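Local coordinates for protein VAL-1 (Chlorella virus, PDB 3GNE) that cleaves alginate, a polyuronate, as a polysaccharide lyase of family 14, by modes of action that depend on pH, at residues W19-V24 with F61-D66. Residues are numbered along the deposited sequence; the frame is centred on the assembly and turned at random. Where two conformers were deposited one is given.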
loop_
_atom_site.group_PDB
_atom_site.type_symbol
_atom_site.label_atom_id
_atom_site.label_comp_id
_atom_site.label_asym_id
_atom_site.label_seq_id
_atom_site.Cartn_x
_atom_site.Cartn_y
_atom_site.Cartn_z
ATOM N N TRP A 19 7.009 2.881 15.557
ATOM C CA TRP A 19 6.875 2.333 14.207
ATOM C C TRP A 19 8.219 1.898 13.617
ATOM O O TRP A 19 8.211 1.142 12.607
ATOM C CB TRP A 19 6.212 3.354 13.247
ATOM C CG TRP A 19 4.719 3.248 13.353
ATOM C CD1 TRP A 19 3.972 3.141 14.498
ATOM C CD2 TRP A 19 3.788 3.230 12.276
ATOM N NE1 TRP A 19 2.626 3.052 14.192
ATOM C CE2 TRP A 19 2.499 3.107 12.819
ATOM C CE3 TRP A 19 3.940 3.299 10.874
ATOM C CZ2 TRP A 19 1.353 3.062 12.027
ATOM C CZ3 TRP A 19 2.790 3.250 10.090
ATOM C CH2 TRP A 19 1.501 3.124 10.671
ATOM N N ASN A 20 9.357 2.354 14.160
ATOM C CA ASN A 20 10.661 1.941 13.597
ATOM C C ASN A 20 10.717 2.264 12.092
ATOM O O ASN A 20 10.980 1.401 11.243
ATOM C CB ASN A 20 10.918 0.475 13.848
ATOM C CG ASN A 20 10.645 0.080 15.310
ATOM O OD1 ASN A 20 9.849 -0.829 15.601
ATOM N ND2 ASN A 20 11.350 0.765 16.173
ATOM N N VAL A 21 10.450 3.535 11.804
ATOM C CA VAL A 21 10.451 3.994 10.403
ATOM C C VAL A 21 11.871 4.117 9.901
ATOM O O VAL A 21 12.726 4.655 10.603
ATOM C CB VAL A 21 9.763 5.347 10.298
ATOM C CG1 VAL A 21 9.923 5.952 8.914
ATOM C CG2 VAL A 21 8.250 5.169 10.594
ATOM N N ASP A 22 12.083 3.602 8.699
ATOM C CA ASP A 22 13.422 3.673 8.101
ATOM C C ASP A 22 13.246 3.971 6.600
ATOM O O ASP A 22 12.122 3.913 6.070
ATOM C CB ASP A 22 14.170 2.364 8.316
ATOM C CG ASP A 22 15.682 2.449 8.248
ATOM O OD1 ASP A 22 16.276 3.547 8.167
ATOM O OD2 ASP A 22 16.324 1.347 8.308
ATOM N N GLY A 23 14.334 4.276 5.930
ATOM C CA GLY A 23 14.265 4.418 4.475
ATOM C C GLY A 23 13.363 5.551 4.025
ATOM O O GLY A 23 12.707 5.425 2.963
ATOM N N VAL A 24 13.300 6.642 4.748
ATOM C CA VAL A 24 12.393 7.757 4.335
ATOM C C VAL A 24 12.983 8.457 3.129
ATOM O O VAL A 24 14.094 8.999 3.185
ATOM C CB VAL A 24 12.202 8.730 5.488
ATOM C CG1 VAL A 24 11.211 9.848 5.097
ATOM C CG2 VAL A 24 11.700 8.024 6.761
ATOM N N PHE A 61 8.570 5.435 2.707
ATOM C CA PHE A 61 9.251 5.017 3.948
ATOM C C PHE A 61 8.864 3.565 4.198
ATOM O O PHE A 61 7.876 3.094 3.672
ATOM C CB PHE A 61 8.883 5.890 5.162
ATOM C CG PHE A 61 7.431 5.865 5.569
ATOM C CD1 PHE A 61 7.015 4.933 6.545
ATOM C CD2 PHE A 61 6.508 6.770 5.068
ATOM C CE1 PHE A 61 5.710 4.919 6.985
ATOM C CE2 PHE A 61 5.165 6.748 5.457
ATOM C CZ PHE A 61 4.805 5.811 6.428
ATOM N N SER A 62 9.654 2.876 5.040
ATOM C CA SER A 62 9.182 1.576 5.522
ATOM C C SER A 62 9.044 1.664 7.040
ATOM O O SER A 62 9.570 2.585 7.669
ATOM C CB SER A 62 10.150 0.461 5.135
ATOM O OG SER A 62 11.440 0.708 5.708
ATOM N N ALA A 63 8.331 0.672 7.583
ATOM C CA ALA A 63 8.167 0.612 9.021
ATOM C C ALA A 63 7.947 -0.832 9.416
ATOM O O ALA A 63 7.292 -1.600 8.700
ATOM C CB ALA A 63 6.992 1.448 9.489
ATOM N N VAL A 64 8.433 -1.200 10.580
ATOM C CA VAL A 64 8.160 -2.523 11.185
ATOM C C VAL A 64 7.675 -2.230 12.600
ATOM O O VAL A 64 8.453 -2.270 13.560
ATOM C CB VAL A 64 9.392 -3.438 11.153
ATOM C CG1 VAL A 64 9.023 -4.819 11.638
ATOM C CG2 VAL A 64 9.994 -3.585 9.727
ATOM N N PRO A 65 6.416 -1.832 12.784
ATOM C CA PRO A 65 6.039 -1.309 14.092
ATOM C C PRO A 65 6.023 -2.340 15.178
ATOM O O PRO A 65 5.650 -3.501 14.988
ATOM C CB PRO A 65 4.667 -0.684 13.844
ATOM C CG PRO A 65 4.721 -0.399 12.327
ATOM C CD PRO A 65 5.382 -1.661 11.754
ATOM N N ASP A 66 6.426 -1.846 16.383
ATOM C CA ASP A 66 6.235 -2.716 17.557
ATOM C C ASP A 66 4.760 -3.062 17.686
ATOM O O ASP A 66 3.903 -2.162 17.688
ATOM C CB ASP A 66 6.684 -1.959 18.782
ATOM C CG ASP A 66 8.109 -1.492 18.700
ATOM O OD1 ASP A 66 8.941 -2.050 17.946
ATOM O OD2 ASP A 66 8.467 -0.581 19.453
#
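Two good backbone hydrogen bonds tie the edge strand of 19-24 to 61-66, and both join Asp-22 with Ser-62. Ser-62 N reaches Asp-22 O at 2.9 Å, almost straight (173°) and nearly along the C=O axis, whereas Asp-22 N meets Ser-62 O at 2.9 Å from above the carbonyl plane. The strands run antiparallel, and beside this hydrogen-bonded pair the CA of Val-21 makes a C-H...O contact of 3.2 Å with Ser-62 O, so that this oxygen is approached by two residues in succession. Beyond the strands, a single weak, bent bond from Val-64 N to Trp-19 O still links the two segments.

Apolar contacts line the face that carries Val-21 and Ala-63. The indole of Trp-19, with CG beside the backbone N (chi1 -85°), receives Pro-65 CG over one face, a CH-pi contact 3.9 Å from the centroid of the five-membered ring; its CE3 lies 3.8 Å from Ala-63 CB. Indole NE1 is satisfied by Ser-5 OG, and Phe-238 and Met-240 of strand 231-241 also touch the Trp-19 side chain. Val-21 CG1, anti to the backbone N, meets Phe-61 CD1 at 3.9 Å; the phenyl ring, in the crowded chi1 position (63°), also meets Trp-217. Val-24 CG2 lies 3.9 Å from Phe-61 CB, the two side chains running alongside each other.

Strand 59-63 pairs on its other side with 212-221, and 21-25 is an outermost strand of this antiparallel sheet. Trp-19 and Pro-65, just outside the strands, touch strand 231-241 of the second sheet, in keeping with the concanavalin-like beta-sandwich of polysaccharide lyase family 14.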